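Lysine/ornithine decarboxylase (Vibrio vulnificus, PDB 2PLJ) catalyses the decarboxylation of lysine and ornithine, giving cadaverine and putrescine, with the help of pyridoxal phosphate. Local coordinates at residues A[59-71]-A[88-102]. Residues are numbered along the deposited sequence; the frame is centred on the assembly and turned at random.
Sequences LLDCDVIRQQYRA and LPHPVVVRTLLAEGA
Arg70 reaches Glu100 side-on, its NE bonding to OE2 at 2.6 Å and its NH2 to OE1 at 2.9 Å. Both oxygens lie close to the guanidinium plane, yet NE meets OE2 from above the carboxylate plane. Behind this salt bridge the Glu100 chain, bent at chi2 (63°), lays CG 3.5 Å from Tyr69 CD2. On the other edge of the ring CE1 packs 3.5 Å from Ala102 CB, just past the Schellman motif at Gly101. Deeper in, Ile65 CG2 touches both Thr96 CG2 and Leu97 CD2, 3.6 Å from the latter, the two about a right angle apart. Leu60 sets CD2 squarely over the His90 ring, 4.1 Å from the centroid, a CH-pi contact, its chi1 of 164° swinging CG away from the backbone N. His90 ND1 accepts from Val92 N in the ring plane, N-capping helix 91-100, while NE2 bonds to Ser24 OG. A water accepts from Arg66 NH1 and donates to Thr96 O. Segments 62-71 and 91-100 cross at -47° outside the beta/alpha barrel, joined through strand 79-84. Their apolar seam, edged by Arg66 with its water, ends at the more exposed Arg70-Glu100 pair, whose carboxylate, held by two N-H groups, is probably kept ionised.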
# COMPACT_ATOMS: atom_id res chain seq x y z
N LEU A 59 11.46 14.12 -6.22
CA LEU A 59 11.73 15.28 -7.06
C LEU A 59 11.11 15.05 -8.44
O LEU A 59 11.54 14.16 -9.18
CB LEU A 59 13.24 15.56 -7.16
CG LEU A 59 13.99 15.66 -5.82
CD1 LEU A 59 15.47 15.96 -6.08
CD2 LEU A 59 13.33 16.74 -4.92
N LEU A 60 10.12 15.86 -8.76
CA LEU A 60 9.40 15.74 -10.03
C LEU A 60 9.90 16.80 -11.01
O LEU A 60 9.82 18.01 -10.76
CB LEU A 60 7.90 15.94 -9.77
CG LEU A 60 7.04 16.23 -11.01
CD1 LEU A 60 7.08 14.97 -11.93
CD2 LEU A 60 5.59 16.56 -10.56
N ASP A 61 10.42 16.33 -12.14
CA ASP A 61 10.99 17.25 -13.13
C ASP A 61 10.02 17.34 -14.32
O ASP A 61 9.92 16.40 -15.15
CB ASP A 61 12.37 16.77 -13.58
CG ASP A 61 13.04 17.73 -14.58
OD1 ASP A 61 12.39 18.73 -14.98
OD2 ASP A 61 14.21 17.46 -14.98
N CYS A 62 9.29 18.47 -14.42
CA CYS A 62 8.32 18.65 -15.53
C CYS A 62 8.94 18.64 -16.93
O CYS A 62 8.25 18.38 -17.91
CB CYS A 62 7.52 19.94 -15.35
SG CYS A 62 6.49 19.82 -13.84
N ASP A 63 10.23 18.94 -17.03
CA ASP A 63 10.92 18.85 -18.33
C ASP A 63 10.88 17.41 -18.84
O ASP A 63 10.74 17.15 -20.04
CB ASP A 63 12.38 19.30 -18.18
CG ASP A 63 12.53 20.81 -18.05
OD1 ASP A 63 11.67 21.58 -18.57
OD2 ASP A 63 13.55 21.22 -17.47
N VAL A 64 10.99 16.47 -17.91
CA VAL A 64 11.02 15.05 -18.30
C VAL A 64 9.61 14.59 -18.69
O VAL A 64 9.44 13.85 -19.65
CB VAL A 64 11.64 14.16 -17.19
CG1 VAL A 64 11.54 12.66 -17.57
CG2 VAL A 64 13.12 14.54 -16.97
N ILE A 65 8.60 15.09 -17.98
CA ILE A 65 7.19 14.87 -18.38
C ILE A 65 7.01 15.29 -19.87
O ILE A 65 6.50 14.52 -20.70
CB ILE A 65 6.20 15.67 -17.47
CG1 ILE A 65 6.25 15.16 -15.99
CG2 ILE A 65 4.76 15.60 -18.05
CD1 ILE A 65 5.89 13.65 -15.79
N ARG A 66 7.43 16.50 -20.18
CA ARG A 66 7.33 16.98 -21.58
C ARG A 66 8.18 16.13 -22.55
O ARG A 66 7.70 15.78 -23.64
CB ARG A 66 7.71 18.45 -21.65
CG ARG A 66 6.66 19.37 -21.05
CD ARG A 66 7.06 20.84 -21.26
NE ARG A 66 8.16 21.21 -20.37
CZ ARG A 66 8.00 21.78 -19.18
NH1 ARG A 66 6.77 22.09 -18.74
NH2 ARG A 66 9.07 22.07 -18.46
N GLN A 67 9.43 15.85 -22.18
CA GLN A 67 10.30 15.00 -23.03
C GLN A 67 9.65 13.67 -23.38
O GLN A 67 9.69 13.22 -24.55
CB GLN A 67 11.60 14.71 -22.29
CG GLN A 67 12.55 15.89 -22.32
CD GLN A 67 13.66 15.75 -21.29
OE1 GLN A 67 14.11 14.63 -20.99
NE2 GLN A 67 14.12 16.89 -20.76
N GLN A 68 9.11 13.01 -22.36
CA GLN A 68 8.49 11.70 -22.55
C GLN A 68 7.25 11.80 -23.46
O GLN A 68 7.10 11.02 -24.42
CB GLN A 68 8.18 11.05 -21.20
CG GLN A 68 9.39 10.68 -20.39
CD GLN A 68 10.30 9.73 -21.15
OE1 GLN A 68 11.37 10.13 -21.64
NE2 GLN A 68 9.87 8.48 -21.28
N TYR A 69 6.39 12.78 -23.18
CA TYR A 69 5.20 12.99 -24.03
C TYR A 69 5.62 13.21 -25.49
O TYR A 69 5.08 12.58 -26.41
CB TYR A 69 4.39 14.19 -23.55
CG TYR A 69 3.18 14.45 -24.40
CD1 TYR A 69 2.00 13.73 -24.20
CD2 TYR A 69 3.20 15.43 -25.40
CE1 TYR A 69 0.87 13.96 -25.02
CE2 TYR A 69 2.06 15.66 -26.22
CZ TYR A 69 0.92 14.93 -26.01
OH TYR A 69 -0.20 15.16 -26.81
N ARG A 70 6.59 14.10 -25.69
CA ARG A 70 7.06 14.43 -27.04
C ARG A 70 7.66 13.22 -27.75
O ARG A 70 7.41 13.02 -28.93
CB ARG A 70 8.04 15.58 -26.97
CG ARG A 70 7.36 16.86 -26.50
CD ARG A 70 8.40 18.01 -26.36
NE ARG A 70 7.78 19.20 -25.76
CZ ARG A 70 8.44 20.30 -25.42
NH1 ARG A 70 9.76 20.40 -25.62
NH2 ARG A 70 7.79 21.33 -24.90
N ALA A 71 8.43 12.41 -27.01
CA ALA A 71 9.05 11.21 -27.57
C ALA A 71 7.98 10.21 -28.02
O ALA A 71 8.09 9.63 -29.11
CB ALA A 71 10.00 10.58 -26.58
N LEU A 88 0.41 8.29 -11.61
CA LEU A 88 0.91 9.54 -10.96
C LEU A 88 -0.16 10.62 -11.20
O LEU A 88 -0.08 11.35 -12.17
CB LEU A 88 2.29 9.96 -11.50
CG LEU A 88 2.84 11.21 -10.80
CD1 LEU A 88 2.93 10.99 -9.25
CD2 LEU A 88 4.19 11.63 -11.40
N PRO A 89 -1.20 10.62 -10.35
CA PRO A 89 -2.33 11.55 -10.52
C PRO A 89 -2.02 12.90 -9.90
O PRO A 89 -2.66 13.30 -8.90
CB PRO A 89 -3.45 10.83 -9.75
CG PRO A 89 -2.75 10.15 -8.59
CD PRO A 89 -1.42 9.69 -9.22
N HIS A 90 -1.03 13.59 -10.45
CA HIS A 90 -0.47 14.77 -9.79
C HIS A 90 -0.92 16.02 -10.55
O HIS A 90 -0.77 16.11 -11.76
CB HIS A 90 1.05 14.67 -9.77
CG HIS A 90 1.72 15.70 -8.92
ND1 HIS A 90 1.60 17.05 -9.16
CD2 HIS A 90 2.54 15.57 -7.85
CE1 HIS A 90 2.28 17.72 -8.25
NE2 HIS A 90 2.87 16.85 -7.44
N PRO A 91 -1.47 17.00 -9.83
CA PRO A 91 -2.03 18.18 -10.52
C PRO A 91 -1.00 18.92 -11.41
O PRO A 91 -1.36 19.43 -12.47
CB PRO A 91 -2.50 19.10 -9.39
CG PRO A 91 -2.24 18.39 -8.12
CD PRO A 91 -1.60 17.06 -8.36
N VAL A 92 0.25 18.96 -10.97
CA VAL A 92 1.30 19.60 -11.79
C VAL A 92 1.57 18.81 -13.08
O VAL A 92 1.73 19.40 -14.15
CB VAL A 92 2.59 19.80 -11.00
CG1 VAL A 92 3.71 20.28 -11.95
CG2 VAL A 92 2.36 20.87 -9.93
N VAL A 93 1.52 17.49 -12.99
CA VAL A 93 1.66 16.65 -14.18
C VAL A 93 0.48 16.92 -15.16
O VAL A 93 0.67 17.05 -16.39
CB VAL A 93 1.79 15.15 -13.80
CG1 VAL A 93 1.69 14.28 -15.08
CG2 VAL A 93 3.13 14.91 -13.01
N VAL A 94 -0.73 16.97 -14.61
CA VAL A 94 -1.92 17.27 -15.40
C VAL A 94 -1.78 18.63 -16.11
O VAL A 94 -2.00 18.74 -17.35
CB VAL A 94 -3.21 17.20 -14.53
CG1 VAL A 94 -4.43 17.67 -15.32
CG2 VAL A 94 -3.44 15.75 -14.08
N ARG A 95 -1.45 19.68 -15.34
CA ARG A 95 -1.27 21.02 -15.94
C ARG A 95 -0.19 21.03 -17.03
O ARG A 95 -0.39 21.63 -18.12
CB ARG A 95 -0.92 22.07 -14.88
CG ARG A 95 -2.08 22.41 -13.96
CD ARG A 95 -1.88 23.79 -13.32
NE ARG A 95 -0.63 23.86 -12.55
CZ ARG A 95 -0.54 23.64 -11.24
NH1 ARG A 95 -1.64 23.31 -10.55
NH2 ARG A 95 0.64 23.75 -10.62
N THR A 96 0.94 20.38 -16.74
CA THR A 96 2.09 20.35 -17.67
C THR A 96 1.67 19.72 -19.01
O THR A 96 1.95 20.24 -20.10
CB THR A 96 3.28 19.58 -17.03
OG1 THR A 96 3.83 20.33 -15.93
CG2 THR A 96 4.38 19.29 -18.08
N LEU A 97 0.97 18.59 -18.91
CA LEU A 97 0.49 17.85 -20.08
C LEU A 97 -0.62 18.57 -20.82
O LEU A 97 -0.63 18.63 -22.06
CB LEU A 97 0.06 16.46 -19.64
CG LEU A 97 1.24 15.56 -19.28
CD1 LEU A 97 0.64 14.31 -18.68
CD2 LEU A 97 2.19 15.27 -20.51
N LEU A 98 -1.55 19.17 -20.08
CA LEU A 98 -2.58 19.99 -20.71
C LEU A 98 -1.93 21.08 -21.60
O LEU A 98 -2.34 21.31 -22.76
CB LEU A 98 -3.49 20.62 -19.66
CG LEU A 98 -4.62 21.53 -20.16
CD1 LEU A 98 -5.64 20.73 -20.98
CD2 LEU A 98 -5.27 22.23 -18.96
N ALA A 99 -0.93 21.76 -21.05
CA ALA A 99 -0.28 22.86 -21.75
C ALA A 99 0.44 22.34 -23.01
O ALA A 99 0.57 23.04 -24.02
CB ALA A 99 0.69 23.57 -20.81
N GLU A 100 0.91 21.09 -22.92
CA GLU A 100 1.65 20.44 -23.99
C GLU A 100 0.73 19.95 -25.14
O GLU A 100 1.18 19.70 -26.26
CB GLU A 100 2.52 19.35 -23.34
CG GLU A 100 3.57 18.72 -24.21
CD GLU A 100 4.67 19.65 -24.72
OE1 GLU A 100 5.01 20.72 -24.14
OE2 GLU A 100 5.20 19.28 -25.79
N GLY A 101 -0.58 19.84 -24.87
CA GLY A 101 -1.57 19.41 -25.87
C GLY A 101 -2.12 18.00 -25.64
O GLY A 101 -2.87 17.48 -26.49
N ALA A 102 -1.80 17.42 -24.49
CA ALA A 102 -2.22 16.06 -24.18
C ALA A 102 -3.71 15.97 -23.92
O ALA A 102 -4.34 16.96 -23.57
CB ALA A 102 -1.48 15.51 -22.94
O HOH W 1 3.96 22.10 -20.09